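Putative ATP-grasp superfamily protein (Archaeoglobus fulgidus, PDB 3DF7) is of unknown function but, as a member of the ATP-grasp superfamily, probably binds ATP and a metal ion. Local coordinates at residues A[78-90]-A[99-111]. Residues are numbered along the deposited sequence; the frame is centred on the assembly and turned at random.
Sequences PEDDFLLYTLTKK and GSSSRAIAVTSDK
Ile105 packs against Leu84, Tyr85 and Thr88 with both branches. Its CG2, trans to the Ile105 N, lies against the backbone of Tyr85, 3.7 Å from Tyr85 CA, and also meets CG of Leu84, whose side chain crosses that of Ile105 at about a right angle. The other branch runs out to CD1, which ends 3.5 Å from Thr88 OG1. Tyr85, traced outward, rests CB on Ile105 CG2; Ser102 O then lies at the ring edge, close to the ring plane, 3.1 Å from Tyr85 CD1, CE1 reaches Ala106 CB at 3.7 Å, and OH ends 3.3 Å from Lys89 NZ. Strand 72-76, helix 83-92 and strand 96-97 form a beta-alpha-beta crossover in the pre-ATP-grasp region; helix 102-108 follows and packs back on the crossover helix, antiparallel at 175° with axes 8.8 Å apart. Thr88 OG1 donates to Leu84 O, while Thr88 CG2 packs 3.4 Å from Ser100 O. Replacing Thr88 by alanine removes OG1 and CG2 and is likely to open a gap beside Ile105 CD1 and Ser100 O. Toward the N-terminal end of 83-90, a water accepts from Tyr85 N and donates to Glu79 O and to Ser109 OG, 2.8 Å away, bridging the segments. Ser109 OG itself donates to Ile105 O from above the carbonyl plane. A second water joins Glu79 OE2 to Thr108 OG1, while Glu79 OE1 forms a salt bridge with Arg248.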
loop_
_atom_site.group_PDB
_atom_site.type_symbol
_atom_site.label_atom_id
_atom_site.label_comp_id
_atom_site.label_asym_id
_atom_site.label_seq_id
_atom_site.Cartn_x
_atom_site.Cartn_y
_atom_site.Cartn_z
ATOM N N PRO A 78 -5.425 3.966 5.592
ATOM C CA PRO A 78 -5.403 2.612 6.149
ATOM C C PRO A 78 -6.738 1.887 5.955
ATOM O O PRO A 78 -7.803 2.508 5.937
ATOM C CB PRO A 78 -5.055 2.848 7.621
ATOM C CG PRO A 78 -5.523 4.258 7.881
ATOM C CD PRO A 78 -5.124 4.973 6.624
ATOM N N GLU A 79 -6.678 0.571 5.780
ATOM C CA GLU A 79 -7.899 -0.209 5.611
ATOM C C GLU A 79 -8.642 -0.272 6.945
ATOM O O GLU A 79 -9.861 -0.448 6.985
ATOM C CB GLU A 79 -7.567 -1.625 5.132
ATOM C CG GLU A 79 -7.123 -1.693 3.676
ATOM C CD GLU A 79 -5.618 -1.555 3.485
ATOM O OE1 GLU A 79 -4.928 -1.000 4.368
ATOM O OE2 GLU A 79 -5.126 -1.994 2.426
ATOM N N ASP A 80 -7.884 -0.110 8.027
ATOM C CA ASP A 80 -8.396 -0.150 9.399
ATOM C C ASP A 80 -9.803 0.390 9.576
ATOM O O ASP A 80 -10.105 1.508 9.160
ATOM C CB ASP A 80 -7.461 0.626 10.330
ATOM C CG ASP A 80 -6.077 0.023 10.399
ATOM O OD1 ASP A 80 -5.477 -0.209 9.330
ATOM O OD2 ASP A 80 -5.589 -0.213 11.525
ATOM N N ASP A 81 -10.648 -0.412 10.218
ATOM C CA ASP A 81 -12.034 -0.048 10.492
ATOM C C ASP A 81 -12.777 0.474 9.267
ATOM O O ASP A 81 -13.655 1.332 9.381
ATOM C CB ASP A 81 -12.096 0.996 11.611
ATOM C CG ASP A 81 -11.450 0.512 12.894
ATOM O OD1 ASP A 81 -11.735 -0.633 13.315
ATOM O OD2 ASP A 81 -10.662 1.280 13.489
ATOM N N PHE A 82 -12.420 -0.053 8.100
ATOM C CA PHE A 82 -13.052 0.327 6.841
ATOM C C PHE A 82 -12.906 1.805 6.483
ATOM O O PHE A 82 -13.757 2.372 5.804
ATOM C CB PHE A 82 -14.530 -0.068 6.878
ATOM C CG PHE A 82 -14.749 -1.553 6.912
ATOM C CD1 PHE A 82 -14.522 -2.323 5.778
ATOM C CD2 PHE A 82 -15.118 -2.190 8.092
ATOM C CE1 PHE A 82 -14.654 -3.715 5.818
ATOM C CE2 PHE A 82 -15.252 -3.579 8.143
ATOM C CZ PHE A 82 -15.018 -4.341 7.000
ATOM N N LEU A 83 -11.814 2.417 6.932
ATOM C CA LEU A 83 -11.555 3.824 6.645
ATOM C C LEU A 83 -11.318 4.039 5.152
ATOM O O LEU A 83 -11.955 4.894 4.536
ATOM C CB LEU A 83 -10.339 4.303 7.439
ATOM C CG LEU A 83 -9.857 5.732 7.193
ATOM C CD1 LEU A 83 -10.969 6.727 7.526
ATOM C CD2 LEU A 83 -8.627 5.998 8.050
ATOM N N LEU A 84 -10.398 3.273 4.569
ATOM C CA LEU A 84 -10.110 3.399 3.147
ATOM C C LEU A 84 -11.402 3.182 2.365
ATOM O O LEU A 84 -11.694 3.896 1.407
ATOM C CB LEU A 84 -9.060 2.370 2.714
ATOM C CG LEU A 84 -8.751 2.352 1.212
ATOM C CD1 LEU A 84 -8.150 3.691 0.794
ATOM C CD2 LEU A 84 -7.787 1.217 0.884
ATOM N N TYR A 85 -12.175 2.191 2.791
ATOM C CA TYR A 85 -13.443 1.875 2.148
ATOM C C TYR A 85 -14.412 3.061 2.147
ATOM O O TYR A 85 -14.891 3.480 1.087
ATOM C CB TYR A 85 -14.102 0.685 2.854
ATOM C CG TYR A 85 -15.541 0.461 2.445
ATOM C CD1 TYR A 85 -15.857 -0.118 1.216
ATOM C CD2 TYR A 85 -16.589 0.872 3.269
ATOM C CE1 TYR A 85 -17.184 -0.279 0.815
ATOM C CE2 TYR A 85 -17.916 0.718 2.879
ATOM C CZ TYR A 85 -18.206 0.143 1.652
ATOM O OH TYR A 85 -19.516 -0.004 1.260
ATOM N N THR A 86 -14.693 3.608 3.327
ATOM C CA THR A 86 -15.638 4.717 3.424
ATOM C C THR A 86 -15.189 5.972 2.686
ATOM O O THR A 86 -15.998 6.635 2.033
ATOM C CB THR A 86 -15.950 5.059 4.903
ATOM O OG1 THR A 86 -14.769 5.535 5.559
ATOM C CG2 THR A 86 -16.450 3.821 5.623
ATOM N N LEU A 87 -13.900 6.288 2.766
ATOM C CA LEU A 87 -13.385 7.468 2.086
ATOM C C LEU A 87 -13.520 7.315 0.578
ATOM O O LEU A 87 -13.937 8.245 -0.118
ATOM C CB LEU A 87 -11.921 7.704 2.463
ATOM C CG LEU A 87 -11.675 8.128 3.914
ATOM C CD1 LEU A 87 -10.183 8.134 4.199
ATOM C CD2 LEU A 87 -12.273 9.507 4.159
ATOM N N THR A 88 -13.181 6.134 0.073
ATOM C CA THR A 88 -13.266 5.879 -1.360
ATOM C C THR A 88 -14.713 5.888 -1.844
ATOM O O THR A 88 -15.028 6.481 -2.877
ATOM C CB THR A 88 -12.625 4.528 -1.723
ATOM O OG1 THR A 88 -11.266 4.508 -1.267
ATOM C CG2 THR A 88 -12.647 4.321 -3.234
ATOM N N LYS A 89 -15.590 5.232 -1.094
ATOM C CA LYS A 89 -17.004 5.165 -1.453
ATOM C C LYS A 89 -17.588 6.573 -1.558
ATOM O O LYS A 89 -18.416 6.854 -2.427
ATOM C CB LYS A 89 -17.768 4.355 -0.404
ATOM C CG LYS A 89 -19.219 4.068 -0.765
ATOM C CD LYS A 89 -19.882 3.229 0.314
ATOM C CE LYS A 89 -21.340 2.952 -0.017
ATOM N NZ LYS A 89 -21.996 2.194 1.078
ATOM N N LYS A 90 -17.147 7.453 -0.667
ATOM C CA LYS A 90 -17.607 8.837 -0.651
ATOM C C LYS A 90 -17.102 9.571 -1.889
ATOM O O LYS A 90 -17.856 10.280 -2.555
ATOM C CB LYS A 90 -17.101 9.540 0.615
ATOM C CG LYS A 90 -17.409 11.032 0.679
ATOM C CD LYS A 90 -16.919 11.646 1.986
ATOM C CE LYS A 90 -17.195 13.140 2.038
ATOM N NZ LYS A 90 -16.834 13.719 3.363
ATOM N N GLY A 99 -7.788 4.834 -8.229
ATOM C CA GLY A 99 -7.543 3.683 -7.375
ATOM C C GLY A 99 -8.636 2.638 -7.513
ATOM O O GLY A 99 -9.411 2.665 -8.471
ATOM N N SER A 100 -8.711 1.721 -6.553
ATOM C CA SER A 100 -9.702 0.649 -6.585
ATOM C C SER A 100 -11.100 1.067 -6.132
ATOM O O SER A 100 -11.255 2.013 -5.361
ATOM C CB SER A 100 -9.228 -0.526 -5.725
ATOM O OG SER A 100 -8.046 -1.107 -6.258
ATOM N N SER A 101 -12.115 0.350 -6.613
ATOM C CA SER A 101 -13.503 0.643 -6.254
ATOM C C SER A 101 -13.763 0.300 -4.792
ATOM O O SER A 101 -13.095 -0.564 -4.223
ATOM C CB SER A 101 -14.466 -0.165 -7.127
ATOM O OG SER A 101 -14.486 -1.525 -6.729
ATOM N N SER A 102 -14.736 0.971 -4.179
ATOM C CA SER A 102 -15.060 0.703 -2.780
ATOM C C SER A 102 -15.527 -0.745 -2.638
ATOM O O SER A 102 -15.311 -1.381 -1.606
ATOM C CB SER A 102 -16.152 1.665 -2.280
ATOM O OG SER A 102 -17.353 1.522 -3.016
ATOM N N ARG A 103 -16.162 -1.264 -3.685
ATOM C CA ARG A 103 -16.646 -2.642 -3.689
ATOM C C ARG A 103 -15.474 -3.606 -3.459
ATOM O O ARG A 103 -15.539 -4.500 -2.614
ATOM C CB ARG A 103 -17.319 -2.946 -5.036
ATOM C CG ARG A 103 -17.929 -4.335 -5.146
ATOM C CD ARG A 103 -18.652 -4.547 -6.483
ATOM N NE ARG A 103 -17.786 -5.027 -7.566
ATOM C CZ ARG A 103 -16.923 -4.279 -8.250
ATOM N NH1 ARG A 103 -16.782 -2.986 -7.980
ATOM N NH2 ARG A 103 -16.206 -4.825 -9.225
ATOM N N ALA A 104 -14.402 -3.415 -4.219
ATOM C CA ALA A 104 -13.214 -4.254 -4.100
ATOM C C ALA A 104 -12.509 -4.041 -2.759
ATOM O O ALA A 104 -12.032 -4.993 -2.139
ATOM C CB ALA A 104 -12.260 -3.952 -5.243
ATOM N N ILE A 105 -12.454 -2.789 -2.313
ATOM C CA ILE A 105 -11.802 -2.451 -1.052
ATOM C C ILE A 105 -12.520 -3.068 0.146
ATOM O O ILE A 105 -11.889 -3.409 1.144
ATOM C CB ILE A 105 -11.696 -0.906 -0.897
ATOM C CG1 ILE A 105 -10.744 -0.362 -1.973
ATOM C CG2 ILE A 105 -11.201 -0.532 0.504
ATOM C CD1 ILE A 105 -10.660 1.165 -2.046
ATOM N N ALA A 106 -13.836 -3.224 0.048
ATOM C CA ALA A 106 -14.591 -3.821 1.143
ATOM C C ALA A 106 -14.139 -5.264 1.354
ATOM O O ALA A 106 -14.136 -5.763 2.478
ATOM C CB ALA A 106 -16.087 -3.771 0.845
ATOM N N VAL A 107 -13.750 -5.928 0.271
ATOM C CA VAL A 107 -13.292 -7.314 0.351
ATOM C C VAL A 107 -11.848 -7.410 0.840
ATOM O O VAL A 107 -11.545 -8.185 1.749
ATOM C CB VAL A 107 -13.382 -8.026 -1.018
ATOM C CG1 VAL A 107 -12.759 -9.417 -0.925
ATOM C CG2 VAL A 107 -14.834 -8.135 -1.453
ATOM N N THR A 108 -10.959 -6.619 0.243
ATOM C CA THR A 108 -9.550 -6.653 0.630
ATOM C C THR A 108 -9.293 -6.095 2.028
ATOM O O THR A 108 -8.269 -6.400 2.639
ATOM C CB THR A 108 -8.663 -5.880 -0.380
ATOM O OG1 THR A 108 -9.021 -4.492 -0.383
ATOM C CG2 THR A 108 -8.832 -6.449 -1.781
ATOM N N SER A 109 -10.224 -5.289 2.536
ATOM C CA SER A 109 -10.079 -4.687 3.862
ATOM C C SER A 109 -10.366 -5.657 5.002
ATOM O O SER A 109 -9.901 -5.460 6.128
ATOM C CB SER A 109 -11.001 -3.475 3.998
ATOM O OG SER A 109 -10.593 -2.436 3.129
ATOM N N ASP A 110 -11.148 -6.690 4.708
ATOM C CA ASP A 110 -11.500 -7.698 5.698
ATOM C C ASP A 110 -10.757 -8.976 5.327
ATOM O O ASP A 110 -11.122 -9.650 4.367
ATOM C CB ASP A 110 -13.008 -7.957 5.681
ATOM C CG ASP A 110 -13.453 -8.868 6.809
ATOM O OD1 ASP A 110 -12.693 -9.795 7.159
ATOM O OD2 ASP A 110 -14.563 -8.665 7.340
ATOM N N LYS A 111 -9.726 -9.310 6.092
ATOM C CA LYS A 111 -8.923 -10.496 5.809
ATOM C C LYS A 111 -9.735 -11.789 5.756
ATOM O O LYS A 111 -9.383 -12.714 5.025
ATOM C CB LYS A 111 -7.798 -10.627 6.835
ATOM C CG LYS A 111 -6.832 -9.448 6.835
ATOM C CD LYS A 111 -5.610 -9.716 7.708
ATOM C CE LYS A 111 -4.743 -8.472 7.836
ATOM N NZ LYS A 111 -5.432 -7.378 8.569
HETATM O O HOH W 1 -11.069 -0.039 4.403
HETATM O O HOH W 2 -6.736 -3.336 0.702
#